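Local coordinates for structural PPIase-like protein L605 (Mimivirus, PDB 2OSE) that is a cyclophilin-family virion protein that assembles as a homotrimer and may bind cyclosporin A and isomerise prolyl peptide bonds, at residues L8-K13 against S209-R214; Y18-I21 against E26-G29; R74-C79 against S145-T150. All coordinates share one frame; numbering follows the deposited sequence.

Contact 1. Residues L8-K13 against S209-R214; sequences LPNSGK and SSQAQR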
loop_
_atom_site.group_PDB
_atom_site.type_symbol
_atom_site.label_atom_id
_atom_site.label_comp_id
_atom_site.label_asym_id
_atom_site.label_seq_id
_atom_site.Cartn_x
_atom_site.Cartn_y
_atom_site.Cartn_z
ATOM N N LEU A 8 -14.909 -34.745 4.768
ATOM C CA LEU A 8 -14.876 -33.829 3.623
ATOM C C LEU A 8 -15.944 -34.129 2.583
ATOM O O LEU A 8 -16.168 -35.306 2.256
ATOM C CB LEU A 8 -13.520 -33.923 2.924
ATOM C CG LEU A 8 -12.274 -33.292 3.529
ATOM C CD1 LEU A 8 -11.151 -33.506 2.541
ATOM C CD2 LEU A 8 -12.511 -31.812 3.797
ATOM N N PRO A 9 -16.558 -33.072 2.002
ATOM C CA PRO A 9 -17.475 -33.365 0.894
ATOM C C PRO A 9 -16.652 -33.909 -0.260
ATOM O O PRO A 9 -15.413 -33.882 -0.217
ATOM C CB PRO A 9 -18.096 -32.000 0.556
ATOM C CG PRO A 9 -17.090 -30.999 1.043
ATOM C CD PRO A 9 -16.437 -31.624 2.257
ATOM N N ASN A 10 -17.309 -34.472 -1.260
ATOM C CA ASN A 10 -16.546 -34.914 -2.418
ATOM C C ASN A 10 -17.186 -34.384 -3.675
ATOM O O ASN A 10 -18.317 -34.752 -4.007
ATOM C CB ASN A 10 -16.370 -36.431 -2.441
ATOM C CG ASN A 10 -15.270 -36.864 -3.375
ATOM O OD1 ASN A 10 -15.186 -36.392 -4.512
ATOM N ND2 ASN A 10 -14.415 -37.771 -2.908
ATOM N N SER A 11 -16.466 -33.486 -4.349
ATOM C CA SER A 11 -17.042 -32.722 -5.445
ATOM C C SER A 11 -16.685 -33.330 -6.797
ATOM O O SER A 11 -17.089 -32.812 -7.849
ATOM C CB SER A 11 -16.620 -31.249 -5.356
ATOM O OG SER A 11 -17.354 -30.567 -4.343
ATOM N N GLY A 12 -15.935 -34.427 -6.737
ATOM C CA GLY A 12 -15.445 -35.150 -7.882
ATOM C C GLY A 12 -13.930 -35.168 -7.842
ATOM O O GLY A 12 -13.324 -34.410 -7.097
ATOM N N LYS A 13 -13.339 -36.021 -8.670
ATOM C CA LYS A 13 -11.908 -36.124 -8.836
ATOM C C LYS A 13 -11.293 -34.861 -9.465
ATOM O O LYS A 13 -10.211 -34.424 -9.070
ATOM C CB LYS A 13 -11.593 -37.352 -9.700
ATOM C CG LYS A 13 -10.112 -37.547 -10.044
ATOM C CD LYS A 13 -9.890 -38.684 -11.066
ATOM C CE LYS A 13 -8.506 -39.328 -10.881
ATOM N NZ LYS A 13 -7.887 -39.796 -12.178
ATOM N N SER A 209 -20.650 -34.916 -13.606
ATOM C CA SER A 209 -21.662 -35.908 -13.986
ATOM C C SER A 209 -21.428 -37.279 -13.333
ATOM O O SER A 209 -22.391 -37.945 -12.953
ATOM C CB SER A 209 -21.822 -36.010 -15.509
ATOM O OG SER A 209 -20.662 -36.518 -16.125
ATOM N N SER A 210 -20.159 -37.665 -13.168
ATOM C CA SER A 210 -19.802 -38.906 -12.452
ATOM C C SER A 210 -20.248 -38.845 -11.007
ATOM O O SER A 210 -20.837 -39.805 -10.516
ATOM C CB SER A 210 -18.304 -39.188 -12.518
ATOM O OG SER A 210 -17.874 -39.372 -13.854
ATOM N N GLN A 211 -19.983 -37.725 -10.324
ATOM C CA GLN A 211 -20.531 -37.512 -8.975
ATOM C C GLN A 211 -22.053 -37.390 -8.937
ATOM O O GLN A 211 -22.673 -37.843 -7.976
ATOM C CB GLN A 211 -19.904 -36.287 -8.277
ATOM C CG GLN A 211 -18.621 -36.566 -7.482
ATOM C CD GLN A 211 -18.832 -37.543 -6.316
ATOM O OE1 GLN A 211 -18.207 -38.605 -6.275
ATOM N NE2 GLN A 211 -19.720 -37.194 -5.381
ATOM N N ALA A 212 -22.660 -36.774 -9.961
ATOM C CA ALA A 212 -24.114 -36.532 -9.965
ATOM C C ALA A 212 -24.995 -37.749 -10.339
ATOM O O ALA A 212 -26.098 -37.877 -9.827
ATOM C CB ALA A 212 -24.457 -35.347 -10.848
ATOM N N GLN A 213 -24.519 -38.613 -11.236
ATOM C CA GLN A 213 -25.304 -39.762 -11.704
ATOM C C GLN A 213 -25.776 -40.653 -10.543
ATOM O O GLN A 213 -25.122 -40.724 -9.491
ATOM C CB GLN A 213 -24.548 -40.580 -12.766
ATOM C CG GLN A 213 -23.292 -41.292 -12.285
ATOM C CD GLN A 213 -22.596 -42.100 -13.375
ATOM O OE1 GLN A 213 -22.958 -42.042 -14.551
ATOM N NE2 GLN A 213 -21.575 -42.846 -12.985
ATOM N N ARG A 214 -26.931 -41.294 -10.738
ATOM C CA ARG A 214 -27.571 -42.143 -9.717
ATOM C C ARG A 214 -28.094 -43.414 -10.373
ATOM O O ARG A 214 -28.772 -43.347 -11.406
ATOM C CB ARG A 214 -28.737 -41.405 -9.044
ATOM C CG ARG A 214 -28.305 -40.302 -8.078
ATOM C CD ARG A 214 -29.462 -39.357 -7.721
ATOM N NE ARG A 214 -29.179 -38.603 -6.497
ATOM C CZ ARG A 214 -29.966 -37.660 -5.975
ATOM N NH1 ARG A 214 -31.115 -37.320 -6.571
ATOM N NH2 ARG A 214 -29.603 -37.044 -4.844
#
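Gln211 meets Gly12 through carbon: its CG sits 3.5 Å from Gly12 CA, pressed against bare backbone where glycine presents no side chain. The same methylene lies 3.8 Å from the carbonyl carbon of Ser11, and the aliphatic part of the glutamine thus lies on the peptide joining these two residues. Beyond CG the chain bends (chi2 -62°), turning the terminal amide toward Asn10. There NE2 comes within 3.1 Å of Asn10 O, but the approach is too poorly angled to count as a hydrogen bond. The two side chains cross at about a right angle, although their amide planes are only 20° apart, and the oxygens Asn10 OD1 and Gln211 OE1 keep 4.1 Å between them.

An Asx turn within its own segment helps orient Asn10. With CG turned anti to the backbone N, OD1 reaches back to accept from Gly12 N at 3.1 Å, with the donor in the carbonyl plane and an N-H...O angle of 151°, consistent with a settled backbone under Gln211. Ser11 points from the contact in the other direction, its OG hydrogen-bonded to Glu45 of helix 41-52, while Pro9 O accepts from Arg37. On the C-terminal side, Gln211 N is bonded to Asp208 OD2 and Gln213 N to Ser209 O (2.8 Å), which hold together the short helix 209-212.

The polar bonds therefore lie within each partner or lead to its neighbours, whereas the junction itself is made by van der Waals packing and a weakly directed amide approach. Such chemistry suggests that helix 209-212 rests on the loop through a small van der Waals contact of a single glutamine, at a partly buried site far from the centre of the chain, where the loop itself gives the amide no well-angled hydrogen bond.

Contact 2. Residues Y18-I21 against E26-G29; sequences YMDI and EIIG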
loop_
_atom_site.group_PDB
_atom_site.type_symbol
_atom_site.label_atom_id
_atom_site.label_comp_id
_atom_site.label_asym_id
_atom_site.label_seq_id
_atom_site.Cartn_x
_atom_site.Cartn_y
_atom_site.Cartn_z
ATOM N N TYR A 18 -16.066 -22.091 -12.832
ATOM C CA TYR A 18 -15.889 -20.860 -13.606
ATOM C C TYR A 18 -15.905 -19.616 -12.713
ATOM O O TYR A 18 -16.497 -19.617 -11.621
ATOM C CB TYR A 18 -16.974 -20.743 -14.694
ATOM C CG TYR A 18 -18.393 -20.849 -14.137
ATOM C CD1 TYR A 18 -19.080 -19.712 -13.723
ATOM C CD2 TYR A 18 -19.029 -22.102 -13.988
ATOM C CE1 TYR A 18 -20.394 -19.803 -13.178
ATOM C CE2 TYR A 18 -20.326 -22.196 -13.427
ATOM C CZ TYR A 18 -20.989 -21.038 -13.028
ATOM O OH TYR A 18 -22.271 -21.126 -12.479
ATOM N N MET A 19 -15.269 -18.564 -13.211
ATOM C CA MET A 19 -15.245 -17.246 -12.585
ATOM C C MET A 19 -15.223 -16.181 -13.681
ATOM O O MET A 19 -14.233 -16.088 -14.444
ATOM C CB MET A 19 -13.941 -17.045 -11.803
ATOM C CG MET A 19 -13.910 -17.545 -10.442
ATOM S SD MET A 19 -12.191 -17.447 -9.792
ATOM C CE MET A 19 -12.600 -18.294 -8.274
ATOM N N ASP A 20 -16.251 -15.337 -13.704
ATOM C CA ASP A 20 -16.177 -14.052 -14.453
ATOM C C ASP A 20 -15.165 -13.120 -13.802
ATOM O O ASP A 20 -15.065 -13.081 -12.564
ATOM C CB ASP A 20 -17.529 -13.338 -14.455
ATOM C CG ASP A 20 -18.452 -13.862 -15.477
ATOM O OD1 ASP A 20 -17.998 -14.437 -16.503
ATOM O OD2 ASP A 20 -19.669 -13.714 -15.264
ATOM N N ILE A 21 -14.417 -12.385 -14.627
ATOM C CA ILE A 21 -13.480 -11.342 -14.145
ATOM C C ILE A 21 -14.099 -10.003 -14.523
ATOM O O ILE A 21 -14.556 -9.827 -15.659
ATOM C CB ILE A 21 -12.052 -11.477 -14.758
ATOM C CG1 ILE A 21 -11.527 -12.930 -14.593
ATOM C CG2 ILE A 21 -11.047 -10.457 -14.129
ATOM C CD1 ILE A 21 -11.097 -13.256 -13.162
ATOM N N GLU A 26 -17.972 -4.037 -15.539
ATOM C CA GLU A 26 -18.085 -4.765 -16.802
ATOM C C GLU A 26 -17.293 -6.095 -16.712
ATOM O O GLU A 26 -16.139 -6.110 -16.283
ATOM C CB GLU A 26 -17.520 -3.910 -17.953
ATOM C CG GLU A 26 -16.085 -4.325 -18.373
ATOM C CD GLU A 26 -15.194 -3.209 -18.910
ATOM O OE1 GLU A 26 -14.598 -2.436 -18.091
ATOM O OE2 GLU A 26 -15.048 -3.154 -20.169
ATOM N N ILE A 27 -17.918 -7.189 -17.139
ATOM C CA ILE A 27 -17.220 -8.478 -17.305
ATOM C C ILE A 27 -16.217 -8.394 -18.458
ATOM O O ILE A 27 -16.583 -8.131 -19.609
ATOM C CB ILE A 27 -18.208 -9.637 -17.581
ATOM C CG1 ILE A 27 -19.253 -9.707 -16.470
ATOM C CG2 ILE A 27 -17.448 -10.969 -17.780
ATOM C CD1 ILE A 27 -20.391 -10.607 -16.753
ATOM N N ILE A 28 -14.950 -8.608 -18.140
ATOM C CA ILE A 28 -13.928 -8.670 -19.193
ATOM C C ILE A 28 -13.603 -10.098 -19.744
ATOM O O ILE A 28 -12.954 -10.236 -20.758
ATOM C CB ILE A 28 -12.664 -7.929 -18.792
ATOM C CG1 ILE A 28 -11.963 -8.611 -17.638
ATOM C CG2 ILE A 28 -12.986 -6.446 -18.456
ATOM C CD1 ILE A 28 -10.705 -7.876 -17.203
ATOM N N GLY A 29 -14.095 -11.140 -19.091
ATOM C CA GLY A 29 -13.859 -12.486 -19.570
ATOM C C GLY A 29 -14.166 -13.470 -18.474
ATOM O O GLY A 29 -14.440 -13.062 -17.346
#
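The beta hairpin formed by strands 16-23 and 26-35 brings Ile21 opposite Ile28 and Gly29. Ile21 and Gly29 form an antiparallel hydrogen-bonded pair, in which Ile21 N donates to Gly29 O at 2.8 Å. The return bond comes from one residue earlier, Ile28 N to Ile21 O, also 2.8 Å. Two successive residues thus face one, the pattern of a beta bulge, and the short segments run at 121° to each other, far from flat antiparallel alignment.

The side chains separate onto two faces. On one, Ile27 crosses Asp20, its CD1 lying 3.5 Å from Asp20 OD2 and its CG2 3.7 Å from Asp20 OD1. The carboxylate belongs chiefly to Arg30, with which OD1 forms a salt bridge, so the isoleucine methyls pack against an already engaged group. On the other face, Ile28 has CG1 between the backbone N and the carbonyl carbon (chi1 67°). That setting brings CG1 to 3.5 Å from Ile21 O and sends CD1 on to Ile21 CG2, 4.0 Å away. Ile21 and Ile28 extend into the apolar layer beneath helix 177-186, meeting Val179 and Ile183 in the first case and Met186 in the second.

Strand 16-23 also pairs with strand 198-205, and strand 26-35 with strand 168-175. A twisted and bulged hairpin of this kind, roofed by a helix, is in keeping with the closed antiparallel beta barrel of the cyclophilins.

Contact 3. Residues R74-C79 against S145-T150; sequences RTYEGC and STFMIT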
loop_
_atom_site.group_PDB
_atom_site.type_symbol
_atom_site.label_atom_id
_atom_site.label_comp_id
_atom_site.label_asym_id
_atom_site.label_seq_id
_atom_site.Cartn_x
_atom_site.Cartn_y
_atom_site.Cartn_z
ATOM N N ARG A 74 -20.825 -17.362 2.121
ATOM C CA ARG A 74 -19.400 -17.400 1.774
ATOM C C ARG A 74 -19.233 -17.662 0.264
ATOM O O ARG A 74 -19.499 -18.773 -0.194
ATOM C CB ARG A 74 -18.690 -18.518 2.541
ATOM C CG ARG A 74 -18.600 -18.381 4.064
ATOM C CD ARG A 74 -17.600 -19.398 4.610
ATOM N NE ARG A 74 -17.603 -19.503 6.075
ATOM C CZ ARG A 74 -18.262 -20.432 6.771
ATOM N NH1 ARG A 74 -18.992 -21.353 6.144
ATOM N NH2 ARG A 74 -18.211 -20.437 8.110
ATOM N N THR A 75 -18.827 -16.632 -0.487
ATOM C CA THR A 75 -18.576 -16.745 -1.933
ATOM C C THR A 75 -17.325 -15.975 -2.376
ATOM O O THR A 75 -16.892 -15.033 -1.714
ATOM C CB THR A 75 -19.815 -16.314 -2.771
ATOM O OG1 THR A 75 -19.513 -16.403 -4.160
ATOM C CG2 THR A 75 -20.229 -14.881 -2.463
ATOM N N TYR A 76 -16.739 -16.396 -3.497
ATOM C CA TYR A 76 -15.656 -15.665 -4.114
ATOM C C TYR A 76 -16.221 -14.486 -4.892
ATOM O O TYR A 76 -15.499 -13.585 -5.219
ATOM C CB TYR A 76 -14.868 -16.587 -5.063
ATOM C CG TYR A 76 -13.809 -17.421 -4.399
ATOM C CD1 TYR A 76 -12.864 -16.828 -3.537
ATOM C CD2 TYR A 76 -13.713 -18.791 -4.645
ATOM C CE1 TYR A 76 -11.868 -17.591 -2.939
ATOM C CE2 TYR A 76 -12.733 -19.560 -4.049
ATOM C CZ TYR A 76 -11.798 -18.948 -3.193
ATOM O OH TYR A 76 -10.785 -19.687 -2.607
ATOM N N GLU A 77 -17.522 -14.507 -5.189
ATOM C CA GLU A 77 -18.183 -13.459 -5.955
ATOM C C GLU A 77 -18.015 -12.127 -5.217
ATOM O O GLU A 77 -18.361 -12.013 -4.050
ATOM C CB GLU A 77 -19.657 -13.781 -6.227
ATOM C CG GLU A 77 -20.382 -12.615 -6.980
ATOM C CD GLU A 77 -21.794 -12.935 -7.480
ATOM O OE1 GLU A 77 -22.363 -13.999 -7.161
ATOM O OE2 GLU A 77 -22.331 -12.099 -8.240
ATOM N N GLY A 78 -17.398 -11.159 -5.894
ATOM C CA GLY A 78 -17.185 -9.836 -5.330
ATOM C C GLY A 78 -15.785 -9.618 -4.805
ATOM O O GLY A 78 -15.365 -8.475 -4.621
ATOM N N CYS A 79 -15.049 -10.705 -4.563
ATOM C CA CYS A 79 -13.642 -10.606 -4.146
ATOM C C CYS A 79 -12.793 -9.827 -5.130
ATOM O O CYS A 79 -12.913 -10.008 -6.359
ATOM C CB CYS A 79 -13.026 -11.988 -3.994
ATOM S SG CYS A 79 -13.592 -12.835 -2.564
ATOM N N SER A 145 -9.020 -19.535 1.903
ATOM C CA SER A 145 -9.617 -19.144 0.624
ATOM C C SER A 145 -8.686 -18.387 -0.350
ATOM O O SER A 145 -9.056 -18.186 -1.520
ATOM C CB SER A 145 -10.840 -18.278 0.920
ATOM O OG SER A 145 -10.468 -17.145 1.707
ATOM N N THR A 146 -7.527 -17.935 0.145
ATOM C CA THR A 146 -6.530 -17.189 -0.630
ATOM C C THR A 146 -5.859 -18.023 -1.728
ATOM O O THR A 146 -5.250 -19.053 -1.464
ATOM C CB THR A 146 -5.400 -16.596 0.275
ATOM O OG1 THR A 146 -6.002 -15.937 1.406
ATOM C CG2 THR A 146 -4.542 -15.572 -0.529
ATOM N N PHE A 147 -5.974 -17.557 -2.968
ATOM C CA PHE A 147 -5.532 -18.362 -4.088
ATOM C C PHE A 147 -4.789 -17.499 -5.105
ATOM O O PHE A 147 -5.013 -16.304 -5.195
ATOM C CB PHE A 147 -6.741 -19.102 -4.722
ATOM C CG PHE A 147 -7.656 -18.204 -5.539
ATOM C CD1 PHE A 147 -7.330 -17.875 -6.855
ATOM C CD2 PHE A 147 -8.825 -17.701 -4.997
ATOM C CE1 PHE A 147 -8.156 -17.079 -7.605
ATOM C CE2 PHE A 147 -9.680 -16.889 -5.746
ATOM C CZ PHE A 147 -9.338 -16.586 -7.041
ATOM N N MET A 148 -3.924 -18.131 -5.882
ATOM C CA MET A 148 -3.100 -17.466 -6.852
ATOM C C MET A 148 -3.300 -18.122 -8.222
ATOM O O MET A 148 -3.431 -19.333 -8.307
ATOM C CB MET A 148 -1.647 -17.666 -6.432
ATOM C CG MET A 148 -0.621 -16.997 -7.342
ATOM S SD MET A 148 1.085 -17.372 -6.912
ATOM C CE MET A 148 1.255 -16.308 -5.440
ATOM N N ILE A 149 -3.270 -17.305 -9.282
ATOM C CA ILE A 149 -3.192 -17.815 -10.667
ATOM C C ILE A 149 -1.993 -17.203 -11.350
ATOM O O ILE A 149 -1.792 -15.959 -11.316
ATOM C CB ILE A 149 -4.522 -17.512 -11.471
ATOM C CG1 ILE A 149 -5.734 -18.130 -10.761
ATOM C CG2 ILE A 149 -4.414 -17.990 -12.923
ATOM C CD1 ILE A 149 -7.058 -17.823 -11.427
ATOM N N THR A 150 -1.192 -18.047 -11.999
ATOM C CA THR A 150 -0.007 -17.560 -12.705
ATOM C C THR A 150 -0.377 -16.940 -14.051
ATOM O O THR A 150 -1.231 -17.490 -14.799
ATOM C CB THR A 150 1.060 -18.673 -12.951
ATOM O OG1 THR A 150 0.416 -19.845 -13.493
ATOM C CG2 THR A 150 1.775 -19.056 -11.654
#
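Tyr76 offers the face of its ring to the edge of Phe147 in a T-shaped stack, with centroids 5.0 Å apart and planes at 79°. Phe147 CE2 stands over the rim of the tyrosine and comes within 3.6 Å of Tyr76 CE1. A chi1 of 74° swings the phenylalanine ring back over its own backbone and toward the loop 74-79.

A second grip lies at the tyrosine edge. Tyr76 OH donates to Ser145 O, which sits near the plane of the tyrosine ring, while the hydroxyl is tilted 21° from the carbonyl plane; the 2.5 Å between Tyr76 OH and Ser145 O is short enough that its exact value is doubtful. Face and hydroxyl together tie one ring to residues on either side of Thr146. Tyr76 opens a type II turn, closed from Cys79 N to Tyr76 O (3.0 Å); just before it, Thr75 OG1 accepts from Glu77 N in an ST turn (2.9 Å).

Phe47 of helix 41-52 meets both rings, edge-to-face with Phe147, and Leu50 of that helix touches Tyr76. Ser145 OG is held separately by Gly93 O and Gly104 N. A buried aromatic cluster between a barrel strand and the helix packed over the barrel is an arrangement characteristic of the hydrophobic core of the cyclophilin fold.

In the fold
The three contacts illustrate how chemistry follows depth. Contact 3, about 5 Å from the centre of the chain, is fully buried and relies on aromatic packing with one hydroxyl bond; contact 2 is partly buried and built mainly from strand pairing; contact 1, about 20 Å out, joins a loop near the N-terminus to the last modelled residues largely through carbon packing. Contacts 2 and 3 reach the same sheet and touch: Met19 CE lies 3.8 Å from Tyr76 CD2 and 3.9 Å from Phe147 CZ, so the hairpin contributes to the aromatic core. Contact 1 touches neither, yet along the sequence it encloses both. Helix 41-52 borders all three, through Ser11, Met19 and Tyr76.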